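Local coordinates for extracellular solute-binding protein family 1 (Kribbella flavida, PDB 5IXP) that probably binds a solute outside the cell and delivers it to an ABC transporter for import, at residues Asp16-Tyr21 / Ile30-Ala35; Ile107-Asp112 / Lys289-Leu294; Lys225-Asp230 / Gly243-Asn248; Arg152-Lys157 / Ser161-Ser166. One frame throughout, in Å; residues are numbered along the deposited sequence. Where two conformers were deposited one is given.

Contact 1 of 4, residues Asp16-Tyr21 / Ile30-Ala35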
# COMPACT_ATOMS: atom_id res chain seq x y z
N ASP A 16 -16.76 -17.01 4.37
CA ASP A 16 -17.45 -17.98 3.52
C ASP A 16 -16.46 -18.93 2.86
O ASP A 16 -16.81 -20.09 2.60
CB ASP A 16 -18.26 -17.27 2.42
CG ASP A 16 -19.32 -16.36 2.98
OD1 ASP A 16 -19.85 -16.66 4.07
OD2 ASP A 16 -19.63 -15.33 2.32
N LEU A 17 -15.25 -18.46 2.58
CA LEU A 17 -14.27 -19.31 1.91
C LEU A 17 -13.87 -20.49 2.79
O LEU A 17 -13.68 -21.60 2.28
CB LEU A 17 -13.04 -18.50 1.52
CG LEU A 17 -13.31 -17.29 0.62
CD1 LEU A 17 -12.01 -16.71 0.10
CD2 LEU A 17 -14.21 -17.69 -0.53
N TYR A 18 -13.74 -20.27 4.10
CA TYR A 18 -13.40 -21.37 4.99
C TYR A 18 -14.46 -22.46 4.92
O TYR A 18 -14.13 -23.66 4.91
CB TYR A 18 -13.26 -20.90 6.43
CG TYR A 18 -12.23 -19.81 6.68
CD1 TYR A 18 -11.02 -19.80 6.00
CD2 TYR A 18 -12.48 -18.81 7.62
CE1 TYR A 18 -10.06 -18.80 6.25
CE2 TYR A 18 -11.53 -17.81 7.88
CZ TYR A 18 -10.33 -17.82 7.19
OH TYR A 18 -9.39 -16.83 7.43
N ARG A 19 -15.74 -22.07 4.89
CA ARG A 19 -16.82 -23.05 4.78
C ARG A 19 -16.72 -23.82 3.47
O ARG A 19 -16.90 -25.05 3.45
CB ARG A 19 -18.18 -22.36 4.88
CG ARG A 19 -18.41 -21.64 6.19
CD ARG A 19 -19.80 -21.02 6.29
NE ARG A 19 -19.90 -20.17 7.47
CZ ARG A 19 -19.90 -18.84 7.45
NH1 ARG A 19 -19.83 -18.19 6.29
NH2 ARG A 19 -19.98 -18.16 8.58
N GLU A 20 -16.45 -23.11 2.38
CA GLU A 20 -16.31 -23.76 1.08
C GLU A 20 -15.17 -24.76 1.08
O GLU A 20 -15.31 -25.89 0.59
CB GLU A 20 -16.09 -22.70 -0.01
CG GLU A 20 -17.28 -21.80 -0.23
CD GLU A 20 -16.99 -20.69 -1.23
OE1 GLU A 20 -15.81 -20.45 -1.53
OE2 GLU A 20 -17.96 -20.08 -1.70
N TYR A 21 -14.02 -24.37 1.63
CA TYR A 21 -12.87 -25.27 1.63
C TYR A 21 -13.14 -26.53 2.43
O TYR A 21 -12.79 -27.64 2.00
CB TYR A 21 -11.65 -24.54 2.19
CG TYR A 21 -10.34 -25.22 1.91
CD1 TYR A 21 -9.69 -25.04 0.69
CD2 TYR A 21 -9.74 -26.05 2.86
CE1 TYR A 21 -8.48 -25.65 0.42
CE2 TYR A 21 -8.52 -26.66 2.60
CZ TYR A 21 -7.90 -26.46 1.37
OH TYR A 21 -6.70 -27.05 1.10
N ILE A 30 -10.76 -25.74 9.81
CA ILE A 30 -10.14 -24.42 9.81
C ILE A 30 -10.68 -23.62 10.99
O ILE A 30 -11.90 -23.51 11.17
CB ILE A 30 -10.40 -23.65 8.51
CG1 ILE A 30 -9.84 -24.40 7.30
CG2 ILE A 30 -9.77 -22.24 8.59
CD1 ILE A 30 -10.32 -23.82 5.96
N THR A 31 -9.77 -23.03 11.75
CA THR A 31 -10.14 -22.09 12.80
C THR A 31 -9.42 -20.78 12.52
O THR A 31 -8.21 -20.77 12.30
CB THR A 31 -9.73 -22.60 14.19
OG1 THR A 31 -10.27 -23.91 14.41
CG2 THR A 31 -10.24 -21.64 15.27
N GLU A 32 -10.16 -19.68 12.51
CA GLU A 32 -9.57 -18.36 12.31
C GLU A 32 -9.31 -17.70 13.66
O GLU A 32 -10.15 -17.76 14.56
CB GLU A 32 -10.46 -17.46 11.46
CG GLU A 32 -9.79 -16.13 11.06
CD GLU A 32 -10.67 -15.24 10.17
OE1 GLU A 32 -11.80 -14.90 10.61
OE2 GLU A 32 -10.25 -14.90 9.04
N ARG A 33 -8.14 -17.06 13.78
CA ARG A 33 -7.73 -16.32 14.96
C ARG A 33 -7.59 -14.85 14.59
O ARG A 33 -6.93 -14.52 13.60
CB ARG A 33 -6.40 -16.90 15.49
CG ARG A 33 -5.77 -16.16 16.63
CD ARG A 33 -4.38 -16.72 16.88
NE ARG A 33 -4.40 -18.16 17.14
CZ ARG A 33 -3.32 -18.93 17.16
NH1 ARG A 33 -2.13 -18.41 16.91
NH2 ARG A 33 -3.42 -20.24 17.40
N ARG A 34 -8.23 -13.97 15.36
CA ARG A 34 -8.18 -12.53 15.08
C ARG A 34 -7.72 -11.81 16.33
O ARG A 34 -8.47 -11.73 17.30
CB ARG A 34 -9.55 -11.99 14.64
CG ARG A 34 -10.09 -12.59 13.37
CD ARG A 34 -11.37 -11.88 12.96
NE ARG A 34 -11.92 -12.49 11.76
CZ ARG A 34 -12.72 -11.86 10.90
NH1 ARG A 34 -13.08 -10.60 11.11
NH2 ARG A 34 -13.15 -12.51 9.83
N ALA A 35 -6.51 -11.25 16.30
CA ALA A 35 -6.13 -10.31 17.34
C ALA A 35 -7.05 -9.08 17.31
O ALA A 35 -7.65 -8.75 16.28
CB ALA A 35 -4.67 -9.87 17.17
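Tyr18, on helix 15-24, reaches across to strand 28-34 and meets two side chains of the strand in two different ways. Its CG lies anti to the carbonyl carbon (chi1 -58°), which swings the ring off the helix and lays it along the strand, over Ile30 and on to Glu32. Against one face sits the CG2 methyl of Ile30, offset toward the rim and 4.1 Å from the centroid of the Tyr18 ring, a CH-pi contact. At the far end Tyr18 OH donates to Glu32 OE2, 2.7 Å away, meeting the oxygen from above the carboxylate plane; ring and carboxylate stand almost perpendicular, at 89°. Tyrosine suits the place because one side chain offers a flat apolar face to a branched aliphatic and a hydroxyl to an acid.

Glu32 extends fully beyond CG, and its other oxygen is held as well: Arg34 grips OE1 side-on, with NE at 2.7 Å and NH2 at 2.9 Å from Glu32 OE1. With both oxygens engaged the carboxylate has little freedom to turn, and Arg34 probably favours the ionised form of Glu32. Ile30 spends its second branch on Tyr21, whose CD2 lies 3.9 Å from Ile30 CD1.

The axes of helix segment 16-21 and strand segment 30-34 run nearly antiparallel (162°) and 9.4 Å apart, as expected for the second half of a beta-alpha-beta unit. Strand 2-8 opens that unit and pairs in parallel with 28-34, its Ile6 and Thr8 touching Tyr18, while Leu17 and Tyr21 turn to helix 284-294.

Contact 2 of 4, residues Ile107-Asp112 / Lys289-Leu294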
# COMPACT_ATOMS: atom_id res chain seq x y z
N ILE A 107 8.14 -16.59 0.60
CA ILE A 107 7.58 -16.86 1.92
C ILE A 107 6.13 -16.45 2.04
O ILE A 107 5.51 -16.72 3.09
CB ILE A 107 8.41 -16.21 3.04
CG1 ILE A 107 8.36 -14.68 2.97
CG2 ILE A 107 9.86 -16.72 3.01
CD1 ILE A 107 8.88 -14.00 4.25
N GLY A 108 5.55 -15.84 1.02
CA GLY A 108 4.15 -15.43 1.10
C GLY A 108 3.43 -15.56 -0.23
O GLY A 108 4.00 -15.39 -1.31
N TYR A 109 2.13 -15.86 -0.12
CA TYR A 109 1.19 -15.82 -1.23
C TYR A 109 0.36 -14.55 -1.13
O TYR A 109 -0.29 -14.31 -0.11
CB TYR A 109 0.28 -17.04 -1.21
CG TYR A 109 0.91 -18.33 -1.67
CD1 TYR A 109 1.93 -18.34 -2.61
CD2 TYR A 109 0.45 -19.56 -1.19
CE1 TYR A 109 2.49 -19.52 -3.07
CE2 TYR A 109 1.01 -20.76 -1.63
CZ TYR A 109 2.03 -20.73 -2.57
OH TYR A 109 2.58 -21.92 -3.01
N GLY A 110 0.33 -13.76 -2.21
CA GLY A 110 -0.26 -12.44 -2.14
C GLY A 110 -1.79 -12.46 -2.10
O GLY A 110 -2.45 -13.19 -2.85
N THR A 111 -2.35 -11.62 -1.21
CA THR A 111 -3.79 -11.43 -1.16
C THR A 111 -4.14 -10.19 -1.96
O THR A 111 -4.00 -10.21 -3.19
CB THR A 111 -4.29 -11.35 0.30
OG1 THR A 111 -3.78 -10.17 0.94
CG2 THR A 111 -3.82 -12.58 1.08
N ASP A 112 -4.59 -9.10 -1.32
CA ASP A 112 -5.03 -7.94 -2.09
C ASP A 112 -3.87 -6.95 -2.31
O ASP A 112 -2.74 -7.16 -1.85
CB ASP A 112 -6.22 -7.27 -1.41
CG ASP A 112 -5.89 -6.72 -0.02
OD1 ASP A 112 -4.88 -7.13 0.57
OD2 ASP A 112 -6.66 -5.87 0.48
N LYS A 289 -1.33 -25.51 0.90
CA LYS A 289 -2.43 -25.77 -0.03
C LYS A 289 -3.59 -24.83 0.23
O LYS A 289 -4.18 -24.27 -0.72
CB LYS A 289 -2.90 -27.23 0.07
CG LYS A 289 -3.92 -27.56 -1.02
CD LYS A 289 -4.80 -28.78 -0.73
CE LYS A 289 -4.01 -29.99 -0.36
NZ LYS A 289 -4.94 -31.15 -0.12
N LEU A 290 -3.96 -24.65 1.50
CA LEU A 290 -5.06 -23.76 1.83
C LEU A 290 -4.71 -22.31 1.48
O LEU A 290 -5.55 -21.58 0.94
CB LEU A 290 -5.42 -23.89 3.31
CG LEU A 290 -6.45 -22.87 3.84
CD1 LEU A 290 -7.77 -22.95 3.05
CD2 LEU A 290 -6.69 -23.03 5.35
N ALA A 291 -3.48 -21.89 1.78
CA ALA A 291 -3.07 -20.53 1.47
C ALA A 291 -3.10 -20.28 -0.04
O ALA A 291 -3.53 -19.20 -0.49
CB ALA A 291 -1.68 -20.25 2.02
N ALA A 292 -2.67 -21.26 -0.83
CA ALA A 292 -2.73 -21.11 -2.28
C ALA A 292 -4.17 -21.01 -2.76
O ALA A 292 -4.48 -20.23 -3.66
CB ALA A 292 -2.00 -22.28 -2.96
N TRP A 293 -5.07 -21.80 -2.16
CA TRP A 293 -6.46 -21.74 -2.59
C TRP A 293 -7.10 -20.41 -2.21
O TRP A 293 -7.83 -19.80 -3.01
CB TRP A 293 -7.24 -22.91 -2.00
CG TRP A 293 -8.68 -22.92 -2.41
CD1 TRP A 293 -9.19 -23.43 -3.57
CD2 TRP A 293 -9.79 -22.40 -1.68
NE1 TRP A 293 -10.56 -23.26 -3.61
CE2 TRP A 293 -10.95 -22.62 -2.46
CE3 TRP A 293 -9.92 -21.76 -0.44
CZ2 TRP A 293 -12.22 -22.23 -2.04
CZ3 TRP A 293 -11.18 -21.38 -0.02
CH2 TRP A 293 -12.32 -21.62 -0.82
N LEU A 294 -6.84 -19.93 -0.98
CA LEU A 294 -7.42 -18.66 -0.55
C LEU A 294 -6.96 -17.50 -1.43
O LEU A 294 -7.66 -16.48 -1.51
CB LEU A 294 -7.04 -18.38 0.91
CG LEU A 294 -7.74 -19.24 1.98
CD1 LEU A 294 -7.01 -19.08 3.32
CD2 LEU A 294 -9.23 -18.89 2.13
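Strand 108-121 and helix 284-294 come nearest where Tyr109 faces Ala292, their CA atoms 6.7 Å apart. The helix backbone is regular here, with Trp293 N bonded to Lys289 O and Leu294 N to Leu290 O, and two successive alanines, Ala291 and Ala292, form the surface that the tyrosine meets.

The CD2-CE2 side of the Tyr109 ring does the touching, obliquely. Its CE2 lies 3.6 Å from Ala292 CB, and CD2 is 3.9 Å from Ala291 CB while also resting 3.6 Å from Ala292 N. With CG anti to the carbonyl carbon (chi1 -75°), the ring leans out from the strand toward the helix. Methyl side chains suit the helical positions because they let the ring come right up to the peptide that joins them.

The packing is of helix against the mixed sheet of this periplasmic-binding-protein fold: the strand pairs antiparallel with strand 269-276, whose Leu275 bonds to the Tyr109 backbone and touches Ala291. Trp91, nearly parallel to the Tyr109 ring, and Leu87, which also touches Ala292, lie against this site too. Replacing the Tyr109 ring with an alanine is likely to open a gap beside the two helix methyls and to leave Trp91 without this aromatic neighbour.

Contact 3 of 4, residues Lys225-Asp230 / Gly243-Asn248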
# COMPACT_ATOMS: atom_id res chain seq x y z
N LYS A 225 -11.40 15.62 9.67
CA LYS A 225 -12.34 16.73 9.55
C LYS A 225 -12.11 17.53 8.28
O LYS A 225 -13.06 18.09 7.72
CB LYS A 225 -12.24 17.65 10.77
CG LYS A 225 -12.48 16.95 12.12
CD LYS A 225 -13.42 15.76 12.00
CE LYS A 225 -13.12 14.70 13.06
NZ LYS A 225 -14.31 13.84 13.36
N ALA A 226 -10.87 17.58 7.79
CA ALA A 226 -10.57 18.43 6.64
C ALA A 226 -11.24 17.95 5.37
O ALA A 226 -11.33 18.72 4.40
CB ALA A 226 -9.06 18.51 6.44
N PHE A 227 -11.74 16.71 5.34
CA PHE A 227 -12.48 16.26 4.16
C PHE A 227 -13.80 17.00 3.98
O PHE A 227 -14.38 16.92 2.89
CB PHE A 227 -12.71 14.75 4.22
CG PHE A 227 -11.50 13.94 3.85
CD1 PHE A 227 -11.23 13.64 2.51
CD2 PHE A 227 -10.61 13.49 4.83
CE1 PHE A 227 -10.10 12.90 2.16
CE2 PHE A 227 -9.48 12.74 4.48
CZ PHE A 227 -9.23 12.44 3.15
N ARG A 228 -14.27 17.71 5.00
CA ARG A 228 -15.48 18.51 4.89
C ARG A 228 -15.18 19.98 4.62
O ARG A 228 -16.00 20.85 4.91
CB ARG A 228 -16.34 18.36 6.15
CG ARG A 228 -17.15 17.05 6.20
CD ARG A 228 -16.79 16.21 7.41
NE ARG A 228 -16.59 17.00 8.62
CZ ARG A 228 -16.51 16.50 9.85
NH1 ARG A 228 -16.59 15.19 10.06
NH2 ARG A 228 -16.33 17.31 10.89
N THR A 229 -14.00 20.27 4.07
CA THR A 229 -13.54 21.62 3.78
C THR A 229 -12.86 21.61 2.41
O THR A 229 -12.72 20.56 1.77
CB THR A 229 -12.53 22.13 4.81
OG1 THR A 229 -11.27 21.47 4.60
CG2 THR A 229 -13.01 21.86 6.24
N ASP A 230 -12.40 22.79 1.98
CA ASP A 230 -11.63 22.91 0.75
C ASP A 230 -10.12 22.81 0.99
O ASP A 230 -9.34 23.36 0.21
CB ASP A 230 -11.96 24.23 0.05
CG ASP A 230 -13.42 24.32 -0.38
OD1 ASP A 230 -14.10 23.27 -0.41
OD2 ASP A 230 -13.88 25.44 -0.68
N GLY A 243 -13.25 4.52 -0.30
CA GLY A 243 -14.27 4.43 0.73
C GLY A 243 -13.98 5.28 1.94
O GLY A 243 -14.90 5.79 2.59
N VAL A 244 -12.70 5.43 2.29
CA VAL A 244 -12.32 6.31 3.39
C VAL A 244 -12.67 7.75 3.06
O VAL A 244 -13.24 8.48 3.88
CB VAL A 244 -10.82 6.15 3.70
CG1 VAL A 244 -10.37 7.17 4.73
CG2 VAL A 244 -10.53 4.73 4.19
N ILE A 245 -12.33 8.18 1.84
CA ILE A 245 -12.61 9.56 1.42
C ILE A 245 -14.11 9.82 1.45
O ILE A 245 -14.57 10.83 1.99
CB ILE A 245 -12.03 9.82 0.02
CG1 ILE A 245 -10.50 9.78 0.06
CG2 ILE A 245 -12.53 11.17 -0.54
CD1 ILE A 245 -9.84 9.76 -1.31
N ALA A 246 -14.89 8.89 0.89
CA ALA A 246 -16.33 9.08 0.81
C ALA A 246 -16.95 9.13 2.20
O ALA A 246 -17.85 9.93 2.45
CB ALA A 246 -16.96 7.99 -0.04
N ASP A 247 -16.47 8.28 3.11
CA ASP A 247 -16.96 8.32 4.49
C ASP A 247 -16.62 9.65 5.16
O ASP A 247 -17.48 10.28 5.79
CB ASP A 247 -16.37 7.16 5.30
CG ASP A 247 -17.04 5.83 4.99
OD1 ASP A 247 -18.19 5.82 4.51
OD2 ASP A 247 -16.41 4.78 5.25
N ASN A 248 -15.37 10.09 5.03
CA ASN A 248 -14.95 11.31 5.72
C ASN A 248 -15.59 12.55 5.12
O ASN A 248 -16.00 13.47 5.84
CB ASN A 248 -13.42 11.43 5.68
CG ASN A 248 -12.73 10.40 6.56
OD1 ASN A 248 -13.37 9.68 7.32
ND2 ASN A 248 -11.41 10.34 6.46
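Ala226 O is gripped twice by Thr229, through OG1 at 2.8 Å and through the backbone N at 3.1 Å from that same oxygen. The hydroxyl donates from 19° off the carbonyl plane. The backbone bond closes a type I beta turn, Ala226 to Thr229, and the hydroxyl bond reinforces it; a threonine suits the last position of the turn because the short side chain can fold back onto the carbonyl.

Within the turn, Phe227 points to helix 241-249. Its CD2 lies 3.6 Å from Asn248 CB and equally near Asn248 ND2, the ring and amide planes being inclined by 56°. Further along the ring, CE1 packs 3.8 Å from Ile245 CG1. Asn248 and Ile245 lie three residues apart, so successive turns of one helical side receive the ring.

This is a helix-strand-helix connection within the solute-binding-protein fold: strand 232-238 links the two helices, and its Phe232 and Met235 also pack on Phe227, Phe232 edge-to-face, as does Trp223 of helix 221-226. On the exposed side, Arg228 bends at chi2 and chi3, bringing its CD to 3.3 Å from Asn248 O, while the guanidinium folds back over Lys225 CA.

Contact 4 of 4, residues Arg152-Lys157 / Ser161-Ser166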
# COMPACT_ATOMS: atom_id res chain seq x y z
N ARG A 152 1.23 24.22 -8.39
CA ARG A 152 1.55 25.64 -8.29
C ARG A 152 0.59 26.48 -9.12
O ARG A 152 0.16 27.55 -8.68
CB ARG A 152 3.00 25.87 -8.71
CG ARG A 152 4.00 25.24 -7.74
CD ARG A 152 5.41 25.71 -7.98
NE ARG A 152 5.80 25.53 -9.38
CZ ARG A 152 6.35 24.42 -9.86
NH1 ARG A 152 6.59 23.38 -9.06
NH2 ARG A 152 6.66 24.35 -11.15
N ARG A 153 0.26 26.01 -10.32
CA ARG A 153 -0.78 26.65 -11.12
C ARG A 153 -2.09 26.73 -10.34
O ARG A 153 -2.73 27.79 -10.28
CB ARG A 153 -0.96 25.88 -12.43
CG ARG A 153 -2.20 26.24 -13.22
CD ARG A 153 -2.41 25.33 -14.43
NE ARG A 153 -3.74 25.52 -15.00
CZ ARG A 153 -4.23 24.85 -16.04
NH1 ARG A 153 -3.51 23.91 -16.64
NH2 ARG A 153 -5.46 25.11 -16.47
N PHE A 154 -2.50 25.61 -9.73
CA PHE A 154 -3.69 25.58 -8.89
C PHE A 154 -3.58 26.58 -7.75
O PHE A 154 -4.50 27.38 -7.52
CB PHE A 154 -3.90 24.16 -8.34
CG PHE A 154 -5.05 24.05 -7.35
CD1 PHE A 154 -6.34 23.80 -7.80
CD2 PHE A 154 -4.83 24.18 -5.99
CE1 PHE A 154 -7.40 23.71 -6.90
CE2 PHE A 154 -5.88 24.09 -5.09
CZ PHE A 154 -7.17 23.85 -5.55
N LYS A 155 -2.47 26.54 -7.02
CA LYS A 155 -2.32 27.36 -5.82
C LYS A 155 -2.40 28.84 -6.16
O LYS A 155 -2.95 29.64 -5.39
CB LYS A 155 -0.99 27.04 -5.14
CG LYS A 155 -0.83 27.67 -3.78
CD LYS A 155 -1.89 27.17 -2.83
CE LYS A 155 -1.74 27.81 -1.46
NZ LYS A 155 -3.07 28.19 -0.92
N ALA A 156 -1.85 29.23 -7.32
CA ALA A 156 -1.86 30.64 -7.70
C ALA A 156 -3.28 31.17 -7.83
O ALA A 156 -3.53 32.36 -7.62
CB ALA A 156 -1.09 30.84 -9.01
N LYS A 157 -4.23 30.29 -8.16
CA LYS A 157 -5.63 30.65 -8.32
C LYS A 157 -6.46 30.40 -7.07
O LYS A 157 -7.58 30.89 -6.99
CB LYS A 157 -6.24 29.85 -9.48
CG LYS A 157 -5.46 29.96 -10.78
CD LYS A 157 -5.94 31.15 -11.58
CE LYS A 157 -7.42 31.01 -11.86
NZ LYS A 157 -8.07 32.31 -12.12
N SER A 161 -6.83 27.00 -0.62
CA SER A 161 -6.74 25.55 -0.74
C SER A 161 -5.30 25.13 -0.95
O SER A 161 -4.48 25.89 -1.47
CB SER A 161 -7.59 25.02 -1.90
OG SER A 161 -8.97 25.17 -1.64
N ALA A 162 -4.99 23.91 -0.53
CA ALA A 162 -3.72 23.29 -0.84
C ALA A 162 -3.90 22.25 -1.94
O ALA A 162 -5.02 21.89 -2.32
CB ALA A 162 -3.11 22.64 0.41
N TRP A 163 -2.78 21.76 -2.45
CA TRP A 163 -2.80 20.80 -3.54
C TRP A 163 -2.97 19.37 -3.02
O TRP A 163 -3.76 18.60 -3.58
CB TRP A 163 -1.50 20.94 -4.34
CG TRP A 163 -1.40 20.15 -5.63
CD1 TRP A 163 -0.39 19.31 -6.00
CD2 TRP A 163 -2.32 20.17 -6.73
NE1 TRP A 163 -0.62 18.80 -7.26
CE2 TRP A 163 -1.80 19.32 -7.73
CE3 TRP A 163 -3.53 20.84 -6.99
CZ2 TRP A 163 -2.45 19.11 -8.95
CZ3 TRP A 163 -4.17 20.62 -8.20
CH2 TRP A 163 -3.62 19.77 -9.17
N PHE A 164 -2.26 19.02 -1.96
CA PHE A 164 -2.33 17.68 -1.39
C PHE A 164 -2.39 17.78 0.13
O PHE A 164 -2.14 18.85 0.71
CB PHE A 164 -1.15 16.81 -1.83
CG PHE A 164 0.20 17.44 -1.62
CD1 PHE A 164 0.78 17.47 -0.35
CD2 PHE A 164 0.91 17.98 -2.69
CE1 PHE A 164 2.03 18.04 -0.14
CE2 PHE A 164 2.17 18.55 -2.50
CZ PHE A 164 2.73 18.58 -1.22
N ASP A 165 -2.68 16.65 0.79
CA ASP A 165 -2.96 16.70 2.22
C ASP A 165 -1.69 16.83 3.07
O ASP A 165 -1.69 17.59 4.04
CB ASP A 165 -3.79 15.47 2.65
CG ASP A 165 -3.11 14.14 2.31
OD1 ASP A 165 -2.35 14.07 1.33
OD2 ASP A 165 -3.37 13.16 3.03
N SER A 166 -0.61 16.10 2.77
CA SER A 166 0.59 16.22 3.59
C SER A 166 1.84 15.90 2.78
O SER A 166 1.80 15.14 1.80
CB SER A 166 0.55 15.31 4.84
OG SER A 166 0.67 13.92 4.53
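Phe154 and Trp163 both carry CG anti to the backbone N (chi1 175° in Phe154), and these torsions extend the two aromatic groups into the space between helix 144-157 and the chain that follows it. Within the solute-binding-protein fold, the chain after this helix returns to pack on the helix's last turns and turns a corner at Trp163. The rings meet obliquely, planes at 45° and centroids of the phenylalanine ring and the indole six-membered ring 5.3 Å apart. The indole approaches through its CE3-CZ3 side, CZ3 lying 3.6 Å from Phe154 CB. The other end of the phenylalanine is met by the loop: Ser161 CB stands at the ring edge, near its plane, 3.7 Å from Phe154 CE2.

Phenylalanine fits because every group it meets here is carbon or backbone, and its flat shape fills the width between indole and serine. A glycine at Phe154 would probably leave a gap there and give the indole more freedom to shift, although Phe125 and Tyr147 would still meet Trp163. Ser161 is small enough for the ring to reach its CB, while its hydroxyl turns to Asp230 O. Leu124 of helix 122-127 covers both Phe154 and Ser161.

Lysine suits the next position, near the helix end, since its long chain can reach loop carbonyls. Bent at chi2, Lys155 brings its ammonium to Ser161 O and also to Met158 O; NZ donates to Ser161 O at 2.8 Å, arriving from above the carbonyl plane, 37° out of it.

In the fold
The four contacts fall into two pairs, well separated in the fold. Contacts 1 and 2, centres 13 Å apart, share the sheet and touch: Tyr21 and Leu17 of contact 1 pack on Trp293, Leu290 and Lys289 of contact 2, so helices 15-24 and 284-294 lie side by side. Contacts 3 and 4, centres 17 Å apart, are joined by a probable hydrogen bond, Asp230 O to Ser161 OG at 2.6 Å. Contacts 2 and 3, across the chain's centre from each other, approach to about 12 Å at their nearest atoms; contacts 1 and 4, also opposite, have centres 46 Å apart. Strand 108-121 runs from contact 2 to pair with strand 232-238, which follows segment 225-230.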